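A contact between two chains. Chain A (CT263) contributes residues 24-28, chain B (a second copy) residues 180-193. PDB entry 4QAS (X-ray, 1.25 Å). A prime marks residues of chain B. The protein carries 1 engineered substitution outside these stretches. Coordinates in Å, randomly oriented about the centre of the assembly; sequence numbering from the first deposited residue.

Chain A 24-28: SLFPF
Chain B 180-193: KVKLSQKLAEAIFP

Residues 24–28 of chain A pack against one side of a helix formed by residues 180–193 of chain B, and together the two stretches bury 282 Å². The helix of chain B is held mainly by i to i+4 backbone hydrogen bonds such as Gln185′ N to Val181′ O (2.8 Å) and Phe192′ N to Ala188′ O (2.9 Å); it kinks at Pro193′, whose nitrogen carries no hydrogen to donate to the preceding turn. The chain A segment starts in weakly bonded helical geometry, with phi/psi of -79/-21° at Ser24 and -69/-30° at Leu25, then extends at Phe26 (-129/154°). Pro27 (-81/68°) and Phe28 (-64/154°) follow, and a weak bond from Phe28 N to Phe26 O (2.8 Å) closes a tight turn. The segment runs against the direction of the helix: the CA atom of Leu25 lies 8.5 Å from CA of Ala188′, CA of Phe26 lies 7.5 Å from CA of Gln185′, and CA of Pro27 lies 8.2 Å from CA of Val181′.

The polar link is made by Gln185′, whose CA-to-CB bond points toward chain A. With chi1 t (-179°), chi2 p (68°) and chi3 18°, its amide reaches the backbone carbonyl of Leu25. Gln185′ NE2 donates to Leu25 O at 3.0 Å with an N-H...O angle of 163°. Gln185′ NE2 also donates to Glu189′ OE1, one helical turn on, at 3.0 Å and 168°, so both amide hydrogens are used. Glu189′ has chi1 m, chi2 t and chi3 168°, and its OE1 accepts this bond. Gln185′ OE1 is hydrogen-bonded elsewhere in the structure, which leaves this buried amide fully satisfied; a side chain carrying both donors and an acceptor suits the site.

Apolar contacts flank this link along the helix. Leu25 (chi1 m, -71°; chi2 t, -175°) leaves its backbone sideways, but its end comes nearer the helix and lays CD2 over one face of the Phe192′ ring, with Leu25 CD2 4.0 Å from the ring centroid and 28° off the ring normal, in a CH-pi contact. The closest pair is Leu25 CD2 to Phe192′ CZ, 3.6 Å. The CA-to-CB bond of Phe192′ points toward chain A, with chi1 t (-155°) and chi2 48°, and both residues are buried, as their apolar surfaces favour. At the other end of the contact, Pro27, with a C-gamma endo ring, has its CA-to-CB bond toward the helix, and Pro27 CG lies 4.1 Å from Val181′ CG1, with Val181′ chi1 t (176°); the two pair apolar surface where the contact is more exposed. Pro27 CD also lies 3.8 Å from Gln185′ OE1.

Phe26, which is buried, lies between these apolar pairs along the chain. Its rotamer, chi1 m (-56°) and chi2 -81°, brings Phe26 CE1 to 3.5 Å from Glu189′ OE1, which sits at the ring edge near its plane, where the slightly positive C-H rim accommodates a carboxylate oxygen. Phe26 CD1 is 3.5 Å from Gln185′ NE2. Ser24 and Phe28 make no contact with the helix.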

# COMPACT_ATOMS: atom_id res chain seq x y z
N SER A 24 -3.04 5.18 -6.09
CA SER A 24 -4.18 4.40 -5.61
C SER A 24 -4.08 4.06 -4.12
O SER A 24 -5.09 3.75 -3.51
CB SER A 24 -4.29 3.13 -6.46
OG SER A 24 -5.50 2.50 -6.20
N LEU A 25 -2.89 4.09 -3.54
CA LEU A 25 -2.70 3.64 -2.16
C LEU A 25 -3.35 4.54 -1.14
O LEU A 25 -3.69 4.07 -0.05
CB LEU A 25 -1.24 3.65 -1.80
CG LEU A 25 -0.31 2.65 -2.38
CD1 LEU A 25 1.06 2.88 -1.68
CD2 LEU A 25 -0.81 1.25 -2.15
N PHE A 26 -3.46 5.84 -1.42
CA PHE A 26 -4.00 6.83 -0.50
C PHE A 26 -5.07 7.63 -1.22
O PHE A 26 -5.01 7.77 -2.45
CB PHE A 26 -2.90 7.79 -0.00
CG PHE A 26 -1.75 7.10 0.64
CD1 PHE A 26 -1.83 6.68 1.96
CD2 PHE A 26 -0.61 6.88 -0.06
CE1 PHE A 26 -0.77 6.04 2.54
CE2 PHE A 26 0.45 6.25 0.52
CZ PHE A 26 0.37 5.83 1.84
N PRO A 27 -6.01 8.17 -0.50
CA PRO A 27 -7.08 8.98 -1.14
C PRO A 27 -6.59 10.40 -1.41
O PRO A 27 -7.02 11.38 -0.80
CB PRO A 27 -8.22 8.91 -0.11
CG PRO A 27 -7.52 8.74 1.19
CD PRO A 27 -6.33 7.90 0.92
N PHE A 28 -5.66 10.51 -2.36
CA PHE A 28 -5.12 11.80 -2.76
C PHE A 28 -6.21 12.67 -3.38
O PHE A 28 -7.18 12.17 -3.95
CB PHE A 28 -4.05 11.60 -3.83
CG PHE A 28 -2.75 11.04 -3.31
CD1 PHE A 28 -1.83 11.85 -2.69
CD2 PHE A 28 -2.43 9.71 -3.48
CE1 PHE A 28 -0.64 11.35 -2.23
CE2 PHE A 28 -1.23 9.21 -3.03
CZ PHE A 28 -0.34 10.03 -2.41
N LYS B 180 -15.88 7.36 7.34
CA LYS B 180 -15.83 6.12 6.56
C LYS B 180 -14.52 5.99 5.79
O LYS B 180 -13.95 4.88 5.72
CB LYS B 180 -16.99 6.08 5.56
CG LYS B 180 -18.27 5.44 6.05
CD LYS B 180 -19.26 5.30 4.89
CE LYS B 180 -20.69 5.64 5.30
NZ LYS B 180 -21.24 4.68 6.30
N VAL B 181 -14.08 7.05 5.13
CA VAL B 181 -12.85 6.97 4.34
C VAL B 181 -11.66 6.70 5.25
O VAL B 181 -10.88 5.77 5.01
CB VAL B 181 -12.63 8.24 3.50
CG1 VAL B 181 -11.27 8.15 2.78
CG2 VAL B 181 -13.78 8.38 2.50
N LYS B 182 -11.52 7.49 6.32
CA LYS B 182 -10.39 7.29 7.22
C LYS B 182 -10.41 5.89 7.80
O LYS B 182 -9.36 5.26 7.96
CB LYS B 182 -10.39 8.33 8.33
CG LYS B 182 -10.02 9.71 7.92
CD LYS B 182 -10.17 10.66 9.12
CE LYS B 182 -10.31 12.10 8.69
NZ LYS B 182 -9.10 12.64 8.04
N LEU B 183 -11.59 5.41 8.19
CA LEU B 183 -11.70 4.09 8.79
C LEU B 183 -11.33 3.02 7.78
O LEU B 183 -10.62 2.06 8.13
CB LEU B 183 -13.11 3.88 9.34
CG LEU B 183 -13.44 4.71 10.59
CD1 LEU B 183 -14.95 4.75 10.81
CD2 LEU B 183 -12.72 4.17 11.79
N SER B 184 -11.87 3.11 6.57
CA SER B 184 -11.52 2.16 5.52
C SER B 184 -10.02 2.17 5.22
O SER B 184 -9.40 1.11 5.02
CB SER B 184 -12.33 2.47 4.26
OG SER B 184 -12.14 1.50 3.27
N GLN B 185 -9.41 3.36 5.22
CA GLN B 185 -7.98 3.48 4.96
C GLN B 185 -7.16 2.87 6.09
O GLN B 185 -6.11 2.27 5.84
CB GLN B 185 -7.63 4.95 4.74
CG GLN B 185 -6.16 5.20 4.43
CD GLN B 185 -5.73 4.66 3.08
OE1 GLN B 185 -6.57 4.38 2.21
NE2 GLN B 185 -4.43 4.54 2.87
N LYS B 186 -7.64 2.97 7.33
CA LYS B 186 -6.95 2.30 8.43
C LYS B 186 -6.88 0.80 8.19
O LYS B 186 -5.86 0.16 8.46
CB LYS B 186 -7.67 2.56 9.75
CG LYS B 186 -7.56 3.96 10.25
CD LYS B 186 -6.29 4.18 11.03
CE LYS B 186 -6.31 5.55 11.72
NZ LYS B 186 -5.17 5.68 12.67
N LEU B 187 -7.98 0.20 7.77
CA LEU B 187 -7.94 -1.22 7.48
C LEU B 187 -6.94 -1.53 6.37
O LEU B 187 -6.18 -2.50 6.46
CB LEU B 187 -9.33 -1.73 7.11
CG LEU B 187 -10.39 -1.61 8.22
CD1 LEU B 187 -11.72 -2.06 7.70
CD2 LEU B 187 -9.99 -2.40 9.42
N ALA B 188 -6.97 -0.73 5.30
CA ALA B 188 -6.08 -0.97 4.18
C ALA B 188 -4.62 -0.87 4.61
O ALA B 188 -3.79 -1.68 4.17
CB ALA B 188 -6.36 0.06 3.10
N GLU B 189 -4.30 0.09 5.48
CA GLU B 189 -2.91 0.25 5.92
C GLU B 189 -2.45 -0.88 6.83
O GLU B 189 -1.26 -1.18 6.87
CB GLU B 189 -2.78 1.61 6.59
CG GLU B 189 -2.90 2.70 5.57
CD GLU B 189 -2.88 4.08 6.11
OE1 GLU B 189 -2.74 4.99 5.27
OE2 GLU B 189 -3.04 4.26 7.35
N ALA B 190 -3.38 -1.54 7.50
CA ALA B 190 -3.04 -2.73 8.27
C ALA B 190 -2.89 -3.95 7.36
O ALA B 190 -2.05 -4.81 7.63
CB ALA B 190 -4.12 -2.98 9.31
N ILE B 191 -3.62 -4.00 6.26
CA ILE B 191 -3.60 -5.16 5.37
C ILE B 191 -2.39 -5.14 4.43
O ILE B 191 -1.81 -6.19 4.12
CB ILE B 191 -4.93 -5.23 4.60
CG1 ILE B 191 -6.03 -5.69 5.56
CG2 ILE B 191 -4.83 -6.17 3.40
CD1 ILE B 191 -7.41 -5.33 5.15
N PHE B 192 -2.01 -3.96 3.91
CA PHE B 192 -0.94 -3.89 2.91
C PHE B 192 0.33 -4.58 3.37
O PHE B 192 0.90 -5.36 2.59
CB PHE B 192 -0.71 -2.42 2.53
CG PHE B 192 -0.11 -2.19 1.14
CD1 PHE B 192 -0.59 -2.82 -0.02
CD2 PHE B 192 0.98 -1.31 1.00
CE1 PHE B 192 -0.04 -2.56 -1.24
CE2 PHE B 192 1.53 -1.06 -0.23
CZ PHE B 192 1.04 -1.70 -1.36
N PRO B 193 0.82 -4.37 4.60
CA PRO B 193 2.04 -5.08 5.01
C PRO B 193 1.83 -6.57 5.19
O PRO B 193 2.77 -7.33 4.96
CB PRO B 193 2.45 -4.38 6.31
CG PRO B 193 1.26 -3.68 6.80
CD PRO B 193 0.36 -3.42 5.63